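Local coordinates for hypothetical protein SpyM3_0169 (Streptococcus pyogenes, PDB 1PG6), which is of unknown function but belongs to the AIM24 mitochondrial-biogenesis family of the cupin clan and binds calcium ions, at residues E110-L115 with W186-D191. Numbering follows the deposited sequence.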
ATOM      1  N   GLU A 110       6.090 -17.502  -3.774  1.00 26.72           N
ATOM      2  CA  GLU A 110       5.211 -18.546  -3.271  1.00 28.08           C
ATOM      3  C   GLU A 110       4.160 -17.857  -2.417  1.00 26.88           C
ATOM      4  O   GLU A 110       3.067 -18.378  -2.208  1.00 27.28           O
ATOM      5  CB  GLU A 110       5.993 -19.547  -2.418  1.00 32.56           C
ATOM      6  CG  GLU A 110       7.164 -20.217  -3.125  1.00 38.40           C
ATOM      7  CD  GLU A 110       7.752 -21.357  -2.314  1.00 40.58           C
ATOM      8  OE1 GLU A 110       8.819 -21.882  -2.698  1.00 43.05           O
ATOM      9  OE2 GLU A 110       7.139 -21.734  -1.291  1.00 43.35           O
ATOM     10  N   LYS A 111       4.511 -16.677  -1.914  1.00 24.69           N
ATOM     11  CA  LYS A 111       3.593 -15.901  -1.093  1.00 23.25           C
ATOM     12  C   LYS A 111       3.286 -14.573  -1.775  1.00 20.59           C
ATOM     13  O   LYS A 111       4.148 -13.980  -2.425  1.00 19.78           O
ATOM     14  CB  LYS A 111       4.202 -15.656   0.294  1.00 24.67           C
ATOM     15  CG  LYS A 111       4.418 -16.930   1.104  1.00 27.57           C
ATOM     16  CD  LYS A 111       5.059 -16.650   2.458  1.00 30.31           C
ATOM     17  CE  LYS A 111       4.131 -15.875   3.390  1.00 29.98           C
ATOM     18  NZ  LYS A 111       2.994 -16.700   3.894  1.00 30.57           N
ATOM     19  N   GLN A 112       2.041 -14.132  -1.644  1.00 18.98           N
ATOM     20  CA  GLN A 112       1.594 -12.873  -2.214  1.00 18.29           C
ATOM     21  C   GLN A 112       0.779 -12.189  -1.138  1.00 15.01           C
ATOM     22  O   GLN A 112       0.415 -12.813  -0.141  1.00 17.45           O
ATOM     23  CB  GLN A 112       0.730 -13.093  -3.458  1.00 18.08           C
ATOM     24  CG  GLN A 112       1.456 -13.736  -4.637  1.00 18.99           C
ATOM     25  CD  GLN A 112       2.649 -12.926  -5.117  1.00 19.51           C
ATOM     26  OE1 GLN A 112       2.638 -11.697  -5.088  1.00 17.00           O
ATOM     27  NE2 GLN A 112       3.681 -13.619  -5.584  1.00 18.86           N
ATOM     28  N   TYR A 113       0.480 -10.911  -1.338  1.00 16.15           N
ATOM     29  CA  TYR A 113      -0.268 -10.158  -0.343  1.00 14.09           C
ATOM     30  C   TYR A 113      -1.302  -9.211  -0.921  1.00 14.52           C
ATOM     31  O   TYR A 113      -1.257  -8.859  -2.099  1.00 15.46           O
ATOM     32  CB  TYR A 113       0.696  -9.330   0.515  1.00 15.14           C
ATOM     33  CG  TYR A 113       1.760 -10.138   1.225  1.00 16.03           C
ATOM     34  CD1 TYR A 113       2.935 -10.520   0.569  1.00 14.68           C
ATOM     35  CD2 TYR A 113       1.566 -10.569   2.537  1.00 14.72           C
ATOM     36  CE1 TYR A 113       3.887 -11.318   1.203  1.00 15.19           C
ATOM     37  CE2 TYR A 113       2.507 -11.368   3.177  1.00 15.28           C
ATOM     38  CZ  TYR A 113       3.659 -11.741   2.510  1.00 14.98           C
ATOM     39  OH  TYR A 113       4.561 -12.565   3.136  1.00 15.86           O
ATOM     40  N   ARG A 114      -2.231  -8.808  -0.061  1.00 13.11           N
ATOM     41  CA  ARG A 114      -3.257  -7.842  -0.401  1.00 14.15           C
ATOM     42  C   ARG A 114      -2.963  -6.684   0.558  1.00 15.32           C
ATOM     43  O   ARG A 114      -2.471  -6.905   1.672  1.00 14.82           O
ATOM     44  CB  ARG A 114      -4.662  -8.403  -0.146  1.00 16.49           C
ATOM     45  CG  ARG A 114      -4.995  -9.664  -0.947  1.00 18.15           C
ATOM     46  CD  ARG A 114      -6.477 -10.002  -0.835  1.00 18.64           C
ATOM     47  NE  ARG A 114      -6.790 -11.386  -1.214  1.00 20.57           N
ATOM     48  CZ  ARG A 114      -6.938 -11.819  -2.464  1.00 23.40           C
ATOM     49  NH1 ARG A 114      -6.806 -10.984  -3.486  1.00 18.99           N
ATOM     50  NH2 ARG A 114      -7.228 -13.092  -2.690  1.00 22.52           N
ATOM     51  N   LEU A 115      -3.230  -5.460   0.121  1.00 16.06           N
ATOM     52  CA  LEU A 115      -2.973  -4.289   0.950  1.00 17.55           C
ATOM     53  C   LEU A 115      -4.087  -3.274   0.856  1.00 16.89           C
ATOM     54  O   LEU A 115      -4.715  -3.113  -0.190  1.00 16.45           O
ATOM     55  CB  LEU A 115      -1.685  -3.584   0.523  1.00 19.81           C
ATOM     56  CG  LEU A 115      -0.420  -4.382   0.224  1.00 21.78           C
ATOM     57  CD1 LEU A 115      -0.527  -5.002  -1.154  1.00 19.64           C
ATOM     58  CD2 LEU A 115       0.781  -3.442   0.277  1.00 22.54           C
ATOM     59  N   TRP A 186      -1.994  -8.297   4.173  1.00 12.20           N
ATOM     60  CA  TRP A 186      -2.197  -9.659   4.647  1.00 12.02           C
ATOM     61  C   TRP A 186      -2.007 -10.681   3.535  1.00 13.90           C
ATOM     62  O   TRP A 186      -2.069 -10.343   2.355  1.00 14.40           O
ATOM     63  CB  TRP A 186      -3.590  -9.784   5.281  1.00 13.02           C
ATOM     64  CG  TRP A 186      -4.735  -9.603   4.319  1.00 14.25           C
ATOM     65  CD1 TRP A 186      -5.417 -10.594   3.667  1.00 14.86           C
ATOM     66  CD2 TRP A 186      -5.336  -8.367   3.910  1.00 13.77           C
ATOM     67  NE1 TRP A 186      -6.405 -10.052   2.882  1.00 14.20           N
ATOM     68  CE2 TRP A 186      -6.377  -8.690   3.007  1.00 15.67           C
ATOM     69  CE3 TRP A 186      -5.097  -7.019   4.215  1.00 13.41           C
ATOM     70  CZ2 TRP A 186      -7.180  -7.710   2.407  1.00 14.02           C
ATOM     71  CZ3 TRP A 186      -5.897  -6.045   3.616  1.00 13.97           C
ATOM     72  CH2 TRP A 186      -6.928  -6.399   2.721  1.00 14.74           C
ATOM     73  N   SER A 187      -1.756 -11.927   3.920  1.00 14.68           N
ATOM     74  CA  SER A 187      -1.536 -13.002   2.954  1.00 14.73           C
ATOM     75  C   SER A 187      -2.697 -13.170   1.986  1.00 15.83           C
ATOM     76  O   SER A 187      -3.862 -13.175   2.386  1.00 15.01           O
ATOM     77  CB  SER A 187      -1.290 -14.318   3.687  1.00 13.96           C
ATOM     78  OG  SER A 187      -0.080 -14.277   4.427  1.00 15.99           O
ATOM     79  N   ARG A 188      -2.375 -13.315   0.707  1.00 16.41           N
ATOM     80  CA  ARG A 188      -3.401 -13.480  -0.315  1.00 18.31           C
ATOM     81  C   ARG A 188      -4.115 -14.813  -0.117  1.00 19.35           C
ATOM     82  O   ARG A 188      -5.280 -14.967  -0.480  1.00 17.56           O
ATOM     83  CB  ARG A 188      -2.773 -13.434  -1.704  1.00 21.06           C
ATOM     84  CG  ARG A 188      -3.795 -13.386  -2.818  1.00 24.61           C
ATOM     85  CD  ARG A 188      -3.117 -13.446  -4.159  1.00 27.88           C
ATOM     86  NE  ARG A 188      -2.467 -14.731  -4.366  1.00 30.45           N
ATOM     87  CZ  ARG A 188      -1.744 -15.031  -5.437  1.00 32.64           C
ATOM     88  NH1 ARG A 188      -1.579 -14.134  -6.401  1.00 31.86           N
ATOM     89  NH2 ARG A 188      -1.186 -16.230  -5.543  1.00 32.91           N
ATOM     90  N   GLU A 189      -3.397 -15.762   0.473  1.00 20.56           N
ATOM     91  CA  GLU A 189      -3.905 -17.098   0.743  1.00 22.77           C
ATOM     92  C   GLU A 189      -5.046 -17.120   1.777  1.00 22.29           C
ATOM     93  O   GLU A 189      -5.816 -18.083   1.855  1.00 21.64           O
ATOM     94  CB  GLU A 189      -2.731 -17.974   1.195  1.00 24.63           C
ATOM     95  CG  GLU A 189      -1.755 -17.232   2.134  1.00 26.59           C
ATOM     96  CD  GLU A 189      -0.359 -16.994   1.547  1.00 28.13           C
ATOM     97  OE1 GLU A 189      -0.214 -16.313   0.489  1.00 18.01           O
ATOM     98  OE2 GLU A 189       0.622 -17.482   2.172  1.00 28.14           O
ATOM     99  N   LEU A 190      -5.161 -16.055   2.567  1.00 20.35           N
ATOM    100  CA  LEU A 190      -6.211 -15.965   3.583  1.00 19.16           C
ATOM    101  C   LEU A 190      -7.561 -15.589   2.980  1.00 19.66           C
ATOM    102  O   LEU A 190      -7.632 -15.001   1.901  1.00 17.08           O
ATOM    103  CB  LEU A 190      -5.847 -14.907   4.639  1.00 18.52           C
ATOM    104  CG  LEU A 190      -4.799 -15.237   5.705  1.00 16.98           C
ATOM    105  CD1 LEU A 190      -4.311 -13.955   6.373  1.00 17.80           C
ATOM    106  CD2 LEU A 190      -5.403 -16.170   6.733  1.00 18.60           C
ATOM    107  N   ASP A 191      -8.633 -15.948   3.677  1.00 21.98           N
ATOM    108  CA  ASP A 191      -9.970 -15.585   3.235  1.00 22.48           C
ATOM    109  C   ASP A 191     -10.268 -14.294   3.987  1.00 22.42           C
ATOM    110  O   ASP A 191     -10.062 -14.222   5.198  1.00 21.10           O
ATOM    111  CB  ASP A 191     -10.981 -16.663   3.624  1.00 28.07           C
ATOM    112  CG  ASP A 191     -10.733 -17.975   2.908  1.00 32.39           C
ATOM    113  OD1 ASP A 191      -9.718 -18.639   3.208  1.00 36.96           O
ATOM    114  OD2 ASP A 191     -11.549 -18.337   2.037  1.00 35.97           O
TER
HETATM  115  O   HOH W   1       1.280 -19.337   0.138  1.00 51.41           O
HETATM  116  O   HOH W   2       1.530 -14.531   2.182  1.00 20.06           O
HETATM  117  O   HOH W   3      -6.420 -12.512   1.351  1.00 16.66           O
HETATM  118  O   HOH W   4      -8.742 -14.552  -0.689  1.00 30.70           O
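Trp186 and Arg114 form a hydrogen-bonded antiparallel pair: Arg114 N donates to Trp186 O at 2.9 Å, and Trp186 N donates back to Arg114 O. Both side chains lie on one face of the sheet. With Trp186 CG between backbone N and carbonyl carbon (chi1 66°), the indole receives Arg114 CB over its six-membered ring, 3.9 Å from the centroid and 25° off the normal, a CH-pi contact. Ser187 and Tyr113 make the adjacent non-hydrogen-bonded pair. Ser187 OG, which also bonds Glu219 N, shares a water with Gln112 O. Arg188 N donates to Gln112 O at 3.0 Å. Arg188 CG sits 3.4 Å above the centre of the Arg114 guanidinium, whose NH1 bonds Thr151, while the Arg188 guanidinium takes Gln112 CG over its own centre. Lys111 NZ donates to Glu189 OE2 (3.0 Å) in a salt bridge, meeting the oxygen from above the carboxylate plane; Lys111 NZ is also salt-bridged to Glu219. Leu190 O receives a bond from a water held by Arg114 NH2. Leu190 N to Ser187 O (3.2 Å) closes the type I turn Ser187-Leu190. Together they make an antiparallel strand pair running into a beta turn, inside the six-stranded sheet containing 113-116 and 183-187.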